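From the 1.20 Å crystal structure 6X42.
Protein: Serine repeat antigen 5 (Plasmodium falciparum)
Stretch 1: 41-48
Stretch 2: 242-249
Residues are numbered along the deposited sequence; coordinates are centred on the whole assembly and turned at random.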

# COMPACT_ATOMS: atom_id res chain seq x y z
N ASN A 41 -9.31 -10.83 -5.07
CA ASN A 41 -8.60 -11.65 -6.04
C ASN A 41 -7.21 -11.14 -6.35
O ASN A 41 -6.53 -11.69 -7.23
CB ASN A 41 -9.49 -11.76 -7.27
CG ASN A 41 -10.56 -12.81 -7.08
OD1 ASN A 41 -10.31 -14.00 -7.27
ND2 ASN A 41 -11.69 -12.40 -6.52
N LEU A 42 -6.73 -10.14 -5.62
CA LEU A 42 -5.33 -9.71 -5.70
C LEU A 42 -4.54 -10.49 -4.65
O LEU A 42 -4.55 -10.16 -3.46
CB LEU A 42 -5.24 -8.21 -5.44
CG LEU A 42 -5.93 -7.29 -6.46
CD1 LEU A 42 -6.07 -5.86 -5.91
CD2 LEU A 42 -5.16 -7.30 -7.77
N GLN A 43 -3.88 -11.56 -5.06
CA GLN A 43 -3.26 -12.45 -4.10
C GLN A 43 -2.02 -11.79 -3.50
O GLN A 43 -1.38 -10.94 -4.12
CB GLN A 43 -2.89 -13.78 -4.74
CG GLN A 43 -4.12 -14.59 -5.19
CD GLN A 43 -5.17 -14.76 -4.08
OE1 GLN A 43 -4.95 -15.46 -3.08
NE2 GLN A 43 -6.33 -14.12 -4.26
N VAL A 44 -1.69 -12.21 -2.28
CA VAL A 44 -0.49 -11.73 -1.60
C VAL A 44 0.75 -12.14 -2.37
O VAL A 44 0.83 -13.24 -2.93
CB VAL A 44 -0.49 -12.31 -0.17
CG1 VAL A 44 0.85 -12.08 0.54
CG2 VAL A 44 -1.63 -11.70 0.63
N GLU A 45 1.73 -11.24 -2.42
CA GLU A 45 3.01 -11.44 -3.09
C GLU A 45 4.14 -11.53 -2.07
O GLU A 45 3.98 -11.22 -0.90
CB GLU A 45 3.24 -10.35 -4.13
CG GLU A 45 2.15 -10.36 -5.20
CD GLU A 45 2.37 -9.40 -6.35
OE1 GLU A 45 3.49 -9.35 -6.87
OE2 GLU A 45 1.42 -8.72 -6.75
N ASP A 46 5.29 -12.02 -2.54
CA ASP A 46 6.49 -12.24 -1.74
C ASP A 46 7.65 -11.48 -2.37
O ASP A 46 8.16 -11.87 -3.43
CB ASP A 46 6.80 -13.74 -1.64
CG ASP A 46 7.95 -14.09 -0.69
OD1 ASP A 46 8.65 -13.19 -0.20
OD2 ASP A 46 8.14 -15.32 -0.48
N GLN A 47 8.07 -10.38 -1.73
CA GLN A 47 9.18 -9.57 -2.22
C GLN A 47 10.54 -10.27 -2.09
O GLN A 47 11.53 -9.79 -2.66
CB GLN A 47 9.22 -8.24 -1.49
CG GLN A 47 9.67 -8.33 -0.05
CD GLN A 47 9.56 -7.02 0.68
OE1 GLN A 47 8.47 -6.58 1.06
NE2 GLN A 47 10.69 -6.36 0.89
N GLY A 48 10.61 -11.36 -1.35
CA GLY A 48 11.89 -12.04 -1.17
C GLY A 48 12.87 -11.18 -0.41
O GLY A 48 12.49 -10.31 0.39
N VAL A 242 -4.06 -4.87 7.56
CA VAL A 242 -2.84 -4.47 6.85
C VAL A 242 -2.36 -5.64 5.99
O VAL A 242 -2.22 -6.77 6.47
CB VAL A 242 -1.75 -4.03 7.84
CG1 VAL A 242 -0.48 -3.58 7.10
CG2 VAL A 242 -2.25 -2.93 8.74
N ARG A 243 -2.07 -5.33 4.73
CA ARG A 243 -1.46 -6.24 3.77
C ARG A 243 0.05 -6.04 3.77
O ARG A 243 0.53 -4.92 3.64
CB ARG A 243 -2.01 -5.95 2.37
CG ARG A 243 -1.44 -6.82 1.24
CD ARG A 243 -2.07 -6.42 -0.04
NE ARG A 243 -1.45 -6.97 -1.23
CZ ARG A 243 -1.89 -8.00 -1.95
NH1 ARG A 243 -2.89 -8.75 -1.55
NH2 ARG A 243 -1.34 -8.26 -3.11
N ASN A 244 0.79 -7.15 3.86
CA ASN A 244 2.24 -7.16 3.72
C ASN A 244 2.61 -7.90 2.43
O ASN A 244 1.76 -8.51 1.79
CB ASN A 244 2.87 -7.82 4.95
CG ASN A 244 4.29 -7.38 5.23
OD1 ASN A 244 4.92 -6.65 4.46
ND2 ASN A 244 4.81 -7.84 6.36
N SER A 245 3.89 -7.83 2.08
CA SER A 245 4.45 -8.41 0.87
C SER A 245 5.54 -9.44 1.19
O SER A 245 6.58 -9.50 0.51
CB SER A 245 4.94 -7.34 -0.11
OG SER A 245 5.80 -6.41 0.52
N TRP A 246 5.30 -10.24 2.23
CA TRP A 246 6.22 -11.28 2.67
C TRP A 246 5.65 -12.67 2.41
O TRP A 246 6.05 -13.66 3.04
CB TRP A 246 6.62 -11.09 4.13
CG TRP A 246 7.44 -9.85 4.41
CD1 TRP A 246 8.01 -9.01 3.50
CD2 TRP A 246 7.77 -9.32 5.70
NE1 TRP A 246 8.65 -7.98 4.14
CE2 TRP A 246 8.53 -8.15 5.49
CE3 TRP A 246 7.48 -9.72 7.01
CZ2 TRP A 246 8.99 -7.37 6.55
CZ3 TRP A 246 7.96 -8.96 8.05
CH2 TRP A 246 8.70 -7.79 7.82
N GLY A 247 4.72 -12.75 1.46
CA GLY A 247 4.13 -14.00 1.07
C GLY A 247 2.95 -14.39 1.92
O GLY A 247 2.67 -13.81 2.97
N PRO A 248 2.21 -15.40 1.46
CA PRO A 248 0.94 -15.78 2.11
C PRO A 248 1.09 -16.65 3.34
O PRO A 248 0.08 -17.01 3.95
CB PRO A 248 0.21 -16.53 0.99
CG PRO A 248 1.32 -17.16 0.19
CD PRO A 248 2.41 -16.11 0.19
N TYR A 249 2.30 -16.99 3.76
CA TYR A 249 2.53 -17.75 4.99
C TYR A 249 3.02 -16.87 6.13
O TYR A 249 3.19 -17.36 7.25
CB TYR A 249 3.45 -18.95 4.71
CG TYR A 249 2.90 -19.77 3.57
CD1 TYR A 249 1.80 -20.59 3.75
CD2 TYR A 249 3.46 -19.69 2.30
CE1 TYR A 249 1.29 -21.34 2.67
CE2 TYR A 249 2.96 -20.39 1.25
CZ TYR A 249 1.88 -21.21 1.43
OH TYR A 249 1.41 -21.92 0.35
O HOH W 1 1.35 -8.84 -0.99
O HOH W 2 -0.12 -6.77 -5.43

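Segments far apart in sequence can be joined by a mixture of backbone pairing and side chains that reach backbone carbonyls, even where regular structure is absent. Serine repeat antigen 5 offers a compact example: residues 41-48, which form no regular helix or strand, lie against the end of a strand and the loop that follows it, and together the two stretches bury 509 Å².

Stretch 2 opens with V242, which is out of reach, and makes its first contact through R243. This arginine points toward stretch 1 with chi1, chi2 and chi3 all t, and the extended chain carries its guanidinium to two successive carbonyls: NH1 donates to L42 O at 2.9 Å and NH2 to Q43 O, also at 2.9 Å. Both acceptors lie near the guanidinium plane, where its N-H bonds are directed, while V44 CA sits over one face. The carboxylate of E45 is nearby but not in a salt bridge, its OE2 being 4.6 Å from R243 NH2; a water spans the gap, donating to OE2 and accepting a weak hydrogen bond from NH2.

N244 contributes mainly its backbone. A second water accepts from E45 N and donates to N244 O, each at 2.8 Å, and so links an amide and a carbonyl that do not meet directly. The N244 side chain makes no close contact with stretch 1; its OD1 accepts a hydrogen bond from S245 N.

At S245 the backbones begin to bond to each other directly. Q47 N donates to S245 O at 2.8 Å, nearly linear at 172°, and two residues later G247 N donates to E45 O at 2.9 Å. These two bonds flank the pairing of D46 with W246, a single beta bridge with CA atoms 4.5 Å apart. The side chains reinforce it: S245 OG donates to Q47 OE1 at 2.7 Å, so S245 and Q47 are joined through both backbone and side chain. The same OE1 lies at the edge of the W246 ring, 3.4 Å from NE1.

G247 adopts a positive phi of 86°, and at its backbone angles a CB would be jammed against the preceding carbonyl oxygen, which by itself calls for glycine. V44, pointing toward stretch 2, packs its CG1 3.4 Å from G247 C and 4.3 Å from P248 CD, adding an apolar contact to an otherwise largely polar junction. Y249 makes no contact, and the interface ends at the proline.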